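Local structure of putative secreted glycosylhydrolase (Parabacteroides distasonis ATCC 8503, 3IMM) at residues G30-V35 with I180-K185; K56-T61 with L190-N195; G60-V65 with E81-D86; A85-E90 with Y98-A103; D113-K118 with I137-K142. The protein is probably a secreted glycoside hydrolase of the 3-keto-disaccharide hydrolase family, with a concanavalin-like beta-sandwich fold and a bound sodium ion. All coordinates share one frame; numbering follows the deposited sequence. Where two conformers were deposited one is given.

Contact 1 (G30-V35 with I180-K185); sequences GVLGAV and IGLQGK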
# COMPACT_ATOMS: atom_id res chain seq x y z
N GLY A 30 -2.11 1.68 -20.65
CA GLY A 30 -1.12 1.00 -19.82
C GLY A 30 -1.10 1.43 -18.36
O GLY A 30 -0.21 1.04 -17.61
N VAL A 31 -2.08 2.22 -17.95
CA VAL A 31 -2.10 2.85 -16.62
C VAL A 31 -3.40 2.41 -15.95
O VAL A 31 -4.47 2.54 -16.54
CB VAL A 31 -1.99 4.37 -16.74
CG1 VAL A 31 -2.15 5.10 -15.35
CG2 VAL A 31 -0.67 4.73 -17.42
N LEU A 32 -3.28 1.79 -14.76
CA LEU A 32 -4.38 1.23 -14.02
C LEU A 32 -5.02 2.31 -13.15
O LEU A 32 -4.33 3.06 -12.48
CB LEU A 32 -3.88 0.06 -13.15
CG LEU A 32 -4.91 -0.71 -12.29
CD1 LEU A 32 -5.94 -1.48 -13.16
CD2 LEU A 32 -4.21 -1.66 -11.32
N GLY A 33 -6.34 2.39 -13.15
CA GLY A 33 -7.04 3.28 -12.22
C GLY A 33 -8.43 2.76 -11.93
O GLY A 33 -8.90 1.83 -12.59
N ALA A 34 -9.09 3.41 -10.98
CA ALA A 34 -10.37 3.00 -10.45
C ALA A 34 -11.31 4.20 -10.50
O ALA A 34 -10.90 5.33 -10.29
CB ALA A 34 -10.20 2.54 -9.00
N VAL A 35 -12.58 3.93 -10.80
CA VAL A 35 -13.58 4.97 -10.80
C VAL A 35 -14.56 4.81 -9.64
O VAL A 35 -15.43 5.65 -9.44
CB VAL A 35 -14.35 4.99 -12.11
CG1 VAL A 35 -13.41 5.33 -13.29
CG2 VAL A 35 -15.15 3.67 -12.34
N ILE A 180 -2.55 -9.55 -2.37
CA ILE A 180 -2.11 -8.21 -2.59
C ILE A 180 -3.24 -7.44 -3.29
O ILE A 180 -3.93 -7.96 -4.17
CB ILE A 180 -0.77 -8.17 -3.41
CG1 ILE A 180 0.33 -8.90 -2.64
CG2 ILE A 180 -0.35 -6.76 -3.67
CD1 ILE A 180 1.67 -9.09 -3.39
N GLY A 181 -3.48 -6.22 -2.83
CA GLY A 181 -4.46 -5.37 -3.48
C GLY A 181 -4.12 -3.89 -3.50
O GLY A 181 -3.21 -3.43 -2.83
N LEU A 182 -4.86 -3.17 -4.34
CA LEU A 182 -4.86 -1.72 -4.39
C LEU A 182 -6.26 -1.24 -4.05
O LEU A 182 -7.26 -1.90 -4.35
CB LEU A 182 -4.47 -1.22 -5.77
CG LEU A 182 -3.11 -1.66 -6.31
CD1 LEU A 182 -2.96 -1.27 -7.78
CD2 LEU A 182 -1.99 -1.05 -5.41
N GLN A 183 -6.31 -0.10 -3.39
CA GLN A 183 -7.57 0.48 -2.99
C GLN A 183 -8.13 1.39 -4.06
O GLN A 183 -7.39 1.99 -4.84
CB GLN A 183 -7.39 1.23 -1.68
CG GLN A 183 -6.99 0.30 -0.56
CD GLN A 183 -6.49 1.05 0.61
OE1 GLN A 183 -7.24 1.78 1.25
NE2 GLN A 183 -5.20 0.88 0.93
N GLY A 184 -9.47 1.48 -4.06
CA GLY A 184 -10.25 2.19 -5.06
C GLY A 184 -10.36 3.66 -4.75
O GLY A 184 -9.73 4.15 -3.85
N LYS A 185 -11.18 4.35 -5.53
CA LYS A 185 -11.41 5.78 -5.40
C LYS A 185 -12.50 6.09 -4.39
O LYS A 185 -13.62 5.63 -4.54
CB LYS A 185 -11.78 6.31 -6.78
CG LYS A 185 -12.23 7.76 -6.86
CD LYS A 185 -12.57 8.09 -8.34
CE LYS A 185 -13.21 9.48 -8.55
NZ LYS A 185 -14.44 9.70 -7.76
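Leu32 and Leu182 reach toward each other from two strands and meet through one methyl apiece, CD2 of Leu32 lying 3.8 Å from CD1 of Leu182. The two side chains run at a slant to one another. In Leu32, CG stands anti to the backbone N (chi1 -178°), and from that position CD2 extends to Leu182. Trp25 packs on both leucines and Phe193 on Leu182. Strand 31-34 pairs with strand 25-28 in a two-stranded hairpin, and strand 179-182 belongs to the five-stranded antiparallel sheet of the concanavalin-like sandwich; the contact lays the hairpin against the C-terminal end of strand 179-182, the central strand of that sheet. Further along, CB of Ala34 points at the opposing backbone and, in one of the two conformers of Gly184, rests 4.0 Å from CA of that glycine. Lys185 meets the end of the hairpin strand: its CB is 3.7 Å from the carbonyl O of Ala34, and its CD is 3.9 Å from O of Val35. The aliphatic part of the lysine makes these contacts, while its NZ bends away at chi4 to hydrogen-bond the carbonyl O of Gly187.

Contact 2 (K56-T61 with L190-N195); sequences KTDVGT and LIWFRN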
# COMPACT_ATOMS: atom_id res chain seq x y z
N LYS A 56 1.19 7.82 -9.65
CA LYS A 56 1.09 9.29 -9.80
C LYS A 56 -0.06 9.79 -8.93
O LYS A 56 -1.14 9.23 -8.92
CB LYS A 56 0.82 9.63 -11.27
CG LYS A 56 0.62 11.11 -11.63
CD LYS A 56 0.52 11.30 -13.18
CE LYS A 56 -0.79 10.79 -13.72
NZ LYS A 56 -1.00 11.12 -15.14
N THR A 57 0.18 10.86 -8.20
CA THR A 57 -0.85 11.42 -7.35
C THR A 57 -1.57 12.57 -8.00
O THR A 57 -1.12 13.15 -8.99
CB THR A 57 -0.27 11.90 -6.00
OG1 THR A 57 0.54 13.05 -6.23
CG2 THR A 57 0.55 10.79 -5.34
N ASP A 58 -2.73 12.84 -7.41
CA ASP A 58 -3.50 14.06 -7.54
C ASP A 58 -3.31 14.86 -6.23
O ASP A 58 -2.82 14.34 -5.21
CB ASP A 58 -4.96 13.64 -7.59
CG ASP A 58 -5.78 14.39 -8.58
OD1 ASP A 58 -5.26 15.34 -9.20
OD2 ASP A 58 -6.95 13.97 -8.76
N VAL A 59 -3.77 16.11 -6.23
CA VAL A 59 -3.73 16.92 -5.04
C VAL A 59 -4.60 16.19 -4.02
O VAL A 59 -5.73 15.86 -4.31
CB VAL A 59 -4.21 18.40 -5.27
CG1 VAL A 59 -4.38 19.12 -3.96
CG2 VAL A 59 -3.20 19.15 -6.15
N GLY A 60 -4.01 15.85 -2.88
CA GLY A 60 -4.74 15.28 -1.74
C GLY A 60 -4.99 13.79 -1.81
O GLY A 60 -5.75 13.27 -1.00
N THR A 61 -4.36 13.11 -2.77
CA THR A 61 -4.42 11.64 -2.84
C THR A 61 -4.15 10.94 -1.49
O THR A 61 -3.20 11.26 -0.80
CB THR A 61 -3.43 11.13 -3.89
OG1 THR A 61 -3.92 11.49 -5.17
CG2 THR A 61 -3.26 9.62 -3.84
N LEU A 190 -7.71 11.53 -7.54
CA LEU A 190 -7.43 10.30 -8.25
C LEU A 190 -6.04 9.80 -7.89
O LEU A 190 -5.25 10.48 -7.23
CB LEU A 190 -7.55 10.51 -9.75
CG LEU A 190 -8.79 11.25 -10.29
CD1 LEU A 190 -8.79 11.18 -11.85
CD2 LEU A 190 -10.08 10.66 -9.75
N ILE A 191 -5.79 8.56 -8.29
CA ILE A 191 -4.49 7.93 -8.21
C ILE A 191 -4.36 7.03 -9.45
O ILE A 191 -5.35 6.48 -9.92
CB ILE A 191 -4.29 7.17 -6.85
CG1 ILE A 191 -2.83 6.71 -6.75
CG2 ILE A 191 -5.26 6.03 -6.75
CD1 ILE A 191 -2.31 6.25 -5.36
N TRP A 192 -3.16 6.97 -10.03
CA TRP A 192 -2.86 6.16 -11.19
C TRP A 192 -1.71 5.23 -10.89
O TRP A 192 -0.71 5.65 -10.29
CB TRP A 192 -2.46 7.07 -12.36
CG TRP A 192 -3.55 8.01 -12.83
CD1 TRP A 192 -4.44 7.77 -13.81
CD2 TRP A 192 -3.83 9.34 -12.35
NE1 TRP A 192 -5.26 8.86 -14.00
CE2 TRP A 192 -4.91 9.84 -13.12
CE3 TRP A 192 -3.28 10.15 -11.36
CZ2 TRP A 192 -5.45 11.11 -12.92
CZ3 TRP A 192 -3.81 11.42 -11.17
CH2 TRP A 192 -4.90 11.88 -11.95
N PHE A 193 -1.83 3.98 -11.36
CA PHE A 193 -0.76 3.02 -11.21
C PHE A 193 -0.24 2.47 -12.54
O PHE A 193 -0.98 2.39 -13.56
CB PHE A 193 -1.20 1.83 -10.38
CG PHE A 193 -1.85 2.18 -9.07
CD1 PHE A 193 -1.12 2.32 -7.92
CD2 PHE A 193 -3.25 2.32 -9.01
CE1 PHE A 193 -1.74 2.59 -6.74
CE2 PHE A 193 -3.88 2.59 -7.83
CZ PHE A 193 -3.12 2.74 -6.68
N ARG A 194 1.02 2.05 -12.54
CA ARG A 194 1.58 1.37 -13.69
C ARG A 194 2.81 0.57 -13.36
O ARG A 194 3.38 0.69 -12.28
CB ARG A 194 1.88 2.30 -14.86
CG ARG A 194 2.98 3.16 -14.61
CD ARG A 194 3.45 3.94 -15.85
NE ARG A 194 4.63 4.59 -15.33
CZ ARG A 194 5.13 5.76 -15.68
NH1 ARG A 194 4.61 6.46 -16.64
NH2 ARG A 194 6.22 6.20 -15.03
N ASN A 195 3.18 -0.30 -14.29
CA ASN A 195 4.32 -1.18 -14.09
C ASN A 195 4.25 -1.90 -12.74
O ASN A 195 5.24 -1.98 -12.05
CB ASN A 195 5.63 -0.39 -14.22
CG ASN A 195 5.89 0.07 -15.62
OD1 ASN A 195 5.79 -0.72 -16.55
ND2 ASN A 195 6.25 1.34 -15.78
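Lys56 lies over one face of the Trp192 indole. Its CB is 4.1 Å and its CG 4.0 Å from CE3 of Trp192, at the rim. CD links CG to CE, and the bend at chi3 (73°) carries CE over the ring, 3.5 Å from CE3 of Trp192. NZ ends 4.5 Å from the centroid of the six-membered ring of Trp192, almost on its normal, as a cation-pi contact. The opposite face of the indole carries CB of Leu190, and the carbonyl O of Lys56 sits at the edge in the ring plane. The backbones of Lys56 and Trp192 form an antiparallel hydrogen-bonded pair, which joins strands 49-57 and 191-200 in the six-stranded sheet of the sandwich. Past the strand, a type II turn from Asp58 to Thr61 brings two side chains back to Leu190. Asp58 OD2 accepts from Leu190 N at 2.8 Å through its anti lone pair, and Thr61 OG1 donates to Leu190 O at 2.7 Å while accepting from Asp58 N. A valine in place of Thr61 would probably leave Leu190 O without its short hydroxyl bond and Asp58 N without its acceptor. CG2 of Thr61 packs on CD1 of Ile191.

Contact 3 (G60-V65 with E81-D86); sequences GTNSGV and EIQIAD. With NA (sodium ion), chain D.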
# COMPACT_ATOMS: atom_id res chain seq x y z
N GLY A 60 -4.01 15.85 -2.88
CA GLY A 60 -4.74 15.28 -1.74
C GLY A 60 -4.99 13.79 -1.81
O GLY A 60 -5.75 13.27 -1.00
N THR A 61 -4.36 13.11 -2.77
CA THR A 61 -4.42 11.64 -2.84
C THR A 61 -4.15 10.94 -1.49
O THR A 61 -3.20 11.26 -0.80
CB THR A 61 -3.43 11.13 -3.89
OG1 THR A 61 -3.92 11.49 -5.17
CG2 THR A 61 -3.26 9.62 -3.84
N ASN A 62 -5.01 10.00 -1.14
CA ASN A 62 -4.80 9.14 0.02
C ASN A 62 -5.24 7.72 -0.36
O ASN A 62 -6.41 7.44 -0.52
CB ASN A 62 -5.59 9.66 1.27
CG ASN A 62 -5.41 8.78 2.51
OD1 ASN A 62 -4.85 7.67 2.45
ND2 ASN A 62 -5.89 9.27 3.64
N SER A 63 -4.27 6.84 -0.53
CA SER A 63 -4.53 5.49 -1.05
C SER A 63 -3.53 4.53 -0.38
O SER A 63 -2.96 4.86 0.62
CB SER A 63 -4.41 5.49 -2.58
OG SER A 63 -4.80 4.24 -3.15
N GLY A 64 -3.33 3.34 -0.91
CA GLY A 64 -2.44 2.39 -0.23
C GLY A 64 -2.36 1.07 -0.94
O GLY A 64 -3.26 0.70 -1.67
N VAL A 65 -1.24 0.39 -0.74
CA VAL A 65 -1.02 -0.94 -1.26
C VAL A 65 -1.26 -1.87 -0.08
O VAL A 65 -0.72 -1.64 1.03
CB VAL A 65 0.41 -1.07 -1.80
CG1 VAL A 65 0.63 -2.46 -2.37
CG2 VAL A 65 0.68 0.03 -2.90
N GLU A 81 -1.14 -2.27 5.33
CA GLU A 81 -1.28 -1.23 4.31
C GLU A 81 -0.08 -0.28 4.31
O GLU A 81 0.29 0.34 5.33
CB GLU A 81 -2.54 -0.41 4.49
CG GLU A 81 -2.64 0.74 3.53
CD GLU A 81 -3.89 1.57 3.76
OE1 GLU A 81 -4.51 1.43 4.84
OE2 GLU A 81 -4.22 2.37 2.87
N ILE A 82 0.53 -0.21 3.13
CA ILE A 82 1.56 0.74 2.82
C ILE A 82 0.86 1.97 2.27
O ILE A 82 0.24 1.92 1.22
CB ILE A 82 2.59 0.23 1.81
CG1 ILE A 82 3.34 -1.01 2.34
CG2 ILE A 82 3.64 1.38 1.58
CD1 ILE A 82 2.57 -2.33 2.38
N GLN A 83 0.94 3.05 3.04
CA GLN A 83 0.29 4.30 2.67
C GLN A 83 0.85 4.92 1.39
O GLN A 83 2.07 5.02 1.21
CB GLN A 83 0.50 5.30 3.81
CG GLN A 83 -0.15 6.65 3.64
CD GLN A 83 -1.63 6.63 3.86
OE1 GLN A 83 -2.26 5.58 3.85
NE2 GLN A 83 -2.20 7.81 4.08
N ILE A 84 -0.05 5.41 0.55
CA ILE A 84 0.32 6.27 -0.58
C ILE A 84 -0.45 7.54 -0.39
O ILE A 84 -1.66 7.52 -0.23
CB ILE A 84 -0.05 5.67 -1.96
CG1 ILE A 84 0.79 4.46 -2.26
CG2 ILE A 84 0.21 6.69 -3.06
CD1 ILE A 84 0.37 3.73 -3.50
N ALA A 85 0.25 8.67 -0.38
CA ALA A 85 -0.38 9.92 -0.08
C ALA A 85 0.36 11.07 -0.71
O ALA A 85 1.57 11.04 -0.87
CB ALA A 85 -0.49 10.14 1.47
N ASP A 86 -0.41 12.10 -1.05
CA ASP A 86 0.15 13.40 -1.42
C ASP A 86 0.62 14.17 -0.20
O ASP A 86 -0.12 14.96 0.35
CB ASP A 86 -0.89 14.24 -2.18
CG ASP A 86 -0.39 15.63 -2.49
OD1 ASP A 86 0.86 15.80 -2.58
OD2 ASP A 86 -1.21 16.56 -2.65
NA NA D . -4.35 5.07 2.75
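The amides of Asn62 and Gln83 meet across the two strands, their planes 74° apart. NE2 of Gln83 makes a weak bond to OD1 of Asn62, bent to 122° at the hydrogen, and also donates to Glu99 O. OD1 also binds the sodium ion, as does OE1 of Gln83 at 2.4 Å; the bend of the glutamine at chi2 (75°) swings its CD toward the metal. The carboxylate of Glu81 sends OE2 to the same ion at 2.7 Å, over CA of Gly64, where a side chain would collide with it; in one conformer, Gln183 NE2 donates to this oxygen. The backbone O of Ser63 binds the ion at 2.5 Å. Ile84 N donates to this carbonyl from above its plane. On the reverse face, CG2 of Val65 packs on CD1 of Ile84 at 3.8 Å. Where strand 80-85 ends and strand 62-69 begins, Asp86 OD2 takes the N-H of Gly60 at 2.9 Å through its anti lone pair, and Asp86 N donates to Thr61 O. Strands 62-69 and 80-85 form an antiparallel hairpin at the margin of the five-stranded sheet, one face buried in the sandwich and the other presenting four oxygens as the sodium site.

Contact 4 (A85-E90 with Y98-A103); sequences ADDHCE and YEKCGA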
# COMPACT_ATOMS: atom_id res chain seq x y z
N ALA A 85 0.25 8.67 -0.38
CA ALA A 85 -0.38 9.92 -0.08
C ALA A 85 0.36 11.07 -0.71
O ALA A 85 1.57 11.04 -0.87
CB ALA A 85 -0.49 10.14 1.47
N ASP A 86 -0.41 12.10 -1.05
CA ASP A 86 0.15 13.40 -1.42
C ASP A 86 0.62 14.17 -0.20
O ASP A 86 -0.12 14.96 0.35
CB ASP A 86 -0.89 14.24 -2.18
CG ASP A 86 -0.39 15.63 -2.49
OD1 ASP A 86 0.86 15.80 -2.58
OD2 ASP A 86 -1.21 16.56 -2.65
N ASP A 87 1.87 13.98 0.19
CA ASP A 87 2.43 14.68 1.33
C ASP A 87 2.48 16.22 1.17
O ASP A 87 2.77 16.93 2.11
CB ASP A 87 3.87 14.17 1.60
CG ASP A 87 3.91 12.78 2.15
OD1 ASP A 87 2.85 12.18 2.33
OD2 ASP A 87 5.01 12.25 2.42
N HIS A 88 2.28 16.72 -0.04
CA HIS A 88 2.39 18.16 -0.27
C HIS A 88 1.08 18.87 -0.02
O HIS A 88 1.04 20.07 -0.11
CB HIS A 88 2.86 18.43 -1.68
CG HIS A 88 4.10 17.68 -2.04
ND1 HIS A 88 5.36 18.17 -1.78
CD2 HIS A 88 4.27 16.47 -2.61
CE1 HIS A 88 6.26 17.28 -2.19
NE2 HIS A 88 5.62 16.24 -2.69
N CYS A 89 0.02 18.13 0.25
CA CYS A 89 -1.26 18.73 0.65
C CYS A 89 -1.32 18.61 2.15
O CYS A 89 -1.19 17.50 2.67
CB CYS A 89 -2.40 17.92 0.04
SG CYS A 89 -3.96 18.57 0.38
N GLU A 90 -1.50 19.71 2.85
CA GLU A 90 -1.56 19.68 4.32
C GLU A 90 -2.97 19.98 4.81
O GLU A 90 -3.21 21.05 5.32
CB GLU A 90 -0.56 20.69 4.92
N TYR A 98 2.25 8.29 10.33
CA TYR A 98 1.79 7.05 9.65
C TYR A 98 0.79 7.31 8.51
O TYR A 98 0.31 6.36 7.86
CB TYR A 98 1.25 6.01 10.65
CG TYR A 98 -0.01 6.36 11.48
CD1 TYR A 98 -1.16 6.87 10.89
CD2 TYR A 98 -0.07 6.06 12.85
CE1 TYR A 98 -2.32 7.15 11.64
CE2 TYR A 98 -1.22 6.35 13.61
CZ TYR A 98 -2.34 6.87 12.99
OH TYR A 98 -3.46 7.10 13.72
N GLU A 99 0.46 8.58 8.28
CA GLU A 99 -0.37 9.00 7.15
C GLU A 99 0.46 9.48 5.97
O GLU A 99 -0.09 9.74 4.91
CB GLU A 99 -1.33 10.10 7.55
CG GLU A 99 -2.23 9.72 8.69
CD GLU A 99 -3.21 10.81 9.06
OE1 GLU A 99 -2.80 12.00 9.14
OE2 GLU A 99 -4.38 10.46 9.28
N LYS A 100 1.78 9.54 6.11
CA LYS A 100 2.65 10.01 5.05
C LYS A 100 2.95 8.93 4.04
O LYS A 100 2.82 7.73 4.32
CB LYS A 100 3.99 10.48 5.65
CG LYS A 100 3.86 11.55 6.70
CD LYS A 100 3.00 12.71 6.24
CE LYS A 100 2.99 13.82 7.30
NZ LYS A 100 1.92 14.77 7.03
N CYS A 101 3.40 9.35 2.86
CA CYS A 101 3.63 8.41 1.76
C CYS A 101 4.77 7.45 2.10
O CYS A 101 5.83 7.90 2.53
CB CYS A 101 3.92 9.17 0.48
SG CYS A 101 3.78 8.15 -0.96
N GLY A 102 4.50 6.15 1.96
CA GLY A 102 5.46 5.09 2.28
C GLY A 102 5.42 4.67 3.74
O GLY A 102 6.14 3.79 4.13
N ALA A 103 4.55 5.28 4.55
CA ALA A 103 4.33 4.78 5.88
C ALA A 103 3.59 3.45 5.86
O ALA A 103 2.95 3.09 4.87
CB ALA A 103 3.56 5.78 6.69
O HOH W 1 3.49 16.52 4.58
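Asp87, Ala85 and Cys101 carry the meeting of the two segments. The carboxylate of Asp87 points at the backbone of Cys101, whose N-H it receives on the syn lone pair of OD1 at 2.9 Å, with a weaker, longer component to OD2 at 3.3 Å. Both oxygens are thus turned to one donor, and OD2 also accepts from Lys114 N. An alanine here would probably leave the buried N-H of Cys101 without its acceptor and remove the one that OD2 offers to Lys114 N. CB of Lys100 packs against the same carboxylate, 3.8 Å from OD2 of Asp87, and the lysine chain then bends at chi2. Its NZ stays 5.4 Å from Asp87 OD1 and hydrogen-bonds Asn94 O; a water that donates to Asp87 O also accepts a weak bond from NZ. Ala85 adds its methyl, 3.5 Å from Glu99 O, and its carbonyl O lies 3.3 Å from CB of Cys101. SG of Cys101, anti to its own backbone N (chi1 -165°), takes a weak bond from Ala85 N at 3.6 Å. The chain reverses in type I and type II turns, from Asp86 to Cys89 and from Lys100 to Ala103. Apart from Ala85, the last residue of strand 80-85, both segments lie in the long connection to strand 122-130, and backbone bonds pair 102-103 with the edge of strand 80-85 at Gln83.

Contact 5 (D113-K118 with I137-K142); sequences DKVVKK and ILNGKK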
# COMPACT_ATOMS: atom_id res chain seq x y z
N ASP A 113 9.42 12.82 5.00
CA ASP A 113 8.25 13.00 4.14
C ASP A 113 8.65 13.91 2.99
O ASP A 113 9.79 14.41 2.92
CB ASP A 113 6.97 13.48 4.88
CG ASP A 113 7.03 14.98 5.27
OD1 ASP A 113 8.16 15.51 5.51
OD2 ASP A 113 5.93 15.61 5.35
N LYS A 114 7.68 14.09 2.10
CA LYS A 114 7.85 14.78 0.85
C LYS A 114 9.03 14.18 0.06
O LYS A 114 9.69 14.85 -0.72
CB LYS A 114 7.99 16.27 1.10
CG LYS A 114 6.80 16.89 1.80
CD LYS A 114 6.98 18.42 1.87
CE LYS A 114 5.82 19.07 2.59
NZ LYS A 114 5.70 20.50 2.20
N VAL A 115 9.23 12.88 0.23
CA VAL A 115 9.95 12.08 -0.78
C VAL A 115 9.05 11.83 -2.02
O VAL A 115 9.53 11.71 -3.14
CB VAL A 115 10.46 10.79 -0.17
CG1 VAL A 115 11.16 9.90 -1.21
CG2 VAL A 115 11.39 11.14 1.05
N VAL A 116 7.75 11.76 -1.81
CA VAL A 116 6.81 11.63 -2.89
C VAL A 116 6.90 12.92 -3.69
O VAL A 116 7.13 14.00 -3.15
CB VAL A 116 5.35 11.39 -2.38
CG1 VAL A 116 4.83 12.59 -1.61
CG2 VAL A 116 4.40 11.06 -3.55
N LYS A 117 6.76 12.80 -5.01
CA LYS A 117 6.79 13.96 -5.88
C LYS A 117 5.46 14.66 -5.82
O LYS A 117 4.51 14.18 -5.17
CB LYS A 117 7.18 13.53 -7.29
CG LYS A 117 8.62 13.08 -7.32
CD LYS A 117 8.95 12.43 -8.60
CE LYS A 117 10.43 12.05 -8.66
NZ LYS A 117 10.67 11.22 -9.90
N LYS A 118 5.38 15.81 -6.46
CA LYS A 118 4.15 16.62 -6.46
C LYS A 118 3.10 16.00 -7.37
O LYS A 118 3.46 15.22 -8.24
CB LYS A 118 4.48 18.05 -6.90
CG LYS A 118 5.24 18.81 -5.81
CD LYS A 118 5.28 20.29 -6.09
CE LYS A 118 6.07 21.02 -5.02
NZ LYS A 118 6.67 22.28 -5.59
N ILE A 137 10.77 1.39 -0.22
CA ILE A 137 11.71 2.21 -0.89
C ILE A 137 10.88 3.08 -1.82
O ILE A 137 10.20 2.55 -2.68
CB ILE A 137 12.72 1.35 -1.67
CG1 ILE A 137 13.40 0.35 -0.72
CG2 ILE A 137 13.75 2.28 -2.37
CD1 ILE A 137 13.67 -0.96 -1.30
N LEU A 138 10.96 4.40 -1.65
CA LEU A 138 10.13 5.35 -2.43
C LEU A 138 11.08 6.29 -3.19
O LEU A 138 11.93 6.91 -2.59
CB LEU A 138 9.21 6.12 -1.48
CG LEU A 138 8.32 7.22 -2.05
CD1 LEU A 138 7.43 6.65 -3.16
CD2 LEU A 138 7.48 7.87 -0.96
N ASN A 139 10.97 6.35 -4.52
CA ASN A 139 11.83 7.18 -5.33
C ASN A 139 13.33 6.99 -5.00
O ASN A 139 14.10 7.94 -4.96
CB ASN A 139 11.36 8.65 -5.24
CG ASN A 139 9.97 8.82 -5.79
OD1 ASN A 139 9.59 8.09 -6.74
ND2 ASN A 139 9.17 9.67 -5.17
N GLY A 140 13.70 5.74 -4.78
CA GLY A 140 15.05 5.37 -4.50
C GLY A 140 15.51 5.62 -3.07
O GLY A 140 16.65 5.44 -2.78
N LYS A 141 14.61 6.02 -2.18
CA LYS A 141 14.95 6.29 -0.77
C LYS A 141 14.32 5.26 0.14
O LYS A 141 13.09 5.02 0.07
CB LYS A 141 14.43 7.64 -0.33
CG LYS A 141 14.88 8.84 -1.15
CD LYS A 141 16.27 9.28 -0.80
CE LYS A 141 16.72 10.50 -1.58
NZ LYS A 141 18.22 10.61 -1.79
N LYS A 142 15.13 4.65 0.99
CA LYS A 142 14.62 3.75 2.01
C LYS A 142 13.88 4.58 3.06
O LYS A 142 14.51 5.19 3.93
CB LYS A 142 15.76 2.95 2.62
CG LYS A 142 15.31 1.86 3.56
CD LYS A 142 16.39 0.78 3.71
CE LYS A 142 17.57 1.21 4.52
NZ LYS A 142 17.20 1.95 5.75
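Val115 lies against the type I' turn from Leu138 to Lys141, the tight hairpin connection between strands 133-138 and 141-147 at the margin of the six-stranded sheet. The segment 113-118 belongs to the loop leading to strand 122-130 and crosses beside this turn. Van der Waals contacts come first. CG1 of Val115, anti to its own backbone N (chi1 177°), points into the hairpin and sits 4.0 Å from CG of Leu138. The same methyl of Val115 touches a carbonyl, 3.4 Å from O of Leu138, and lies 3.9 Å from CG of Lys141, whose chain bends at chi2; its end leads away. CD2 of Leu138 lies 4.0 Å from N of Val116 and makes a longer contact with CB of that valine. Phe55 and Met125 flank this leucine on the inner side, so it ties the loop and the hairpin to the core of the sandwich. CG of Lys117 passes ND2 of Asn139 at 4.1 Å, the two side chains crossing at a slant. Polar contacts centre on Asn139. Its OD1 accepts from His124 N and its ND2 donates to Asn123 OD1, so strand 122-130 grips the amide from outside the two segments. ND2 of Asn139 also donates to Val115 O at 2.9 Å, the oxygen close to the plane of the amide but the donor 36° out of the carbonyl plane.

The five contacts spread across a single concanavalin-like sandwich. Contacts 3 and 4 lie nearest each other, their centres 7 Å apart, and share Ala85 and Asp86. Contact 2 shares Gly60 and Thr61 with contact 3, as the chain passes there from strand 49-57 of the six-stranded sheet to strand 62-69 of the five-stranded one. Contact 1 meets contact 3 through Gln183, which in one conformer probably bonds Glu81 of the sodium site, and contact 2 through the bond between Leu32 and Phe193. Contact 5 lies about 20 Å from contact 1, centre to centre. Along the chain, contacts 4 and 5 are nested inside the loops closed by contacts 1 and 2, which join early and late parts of the chain.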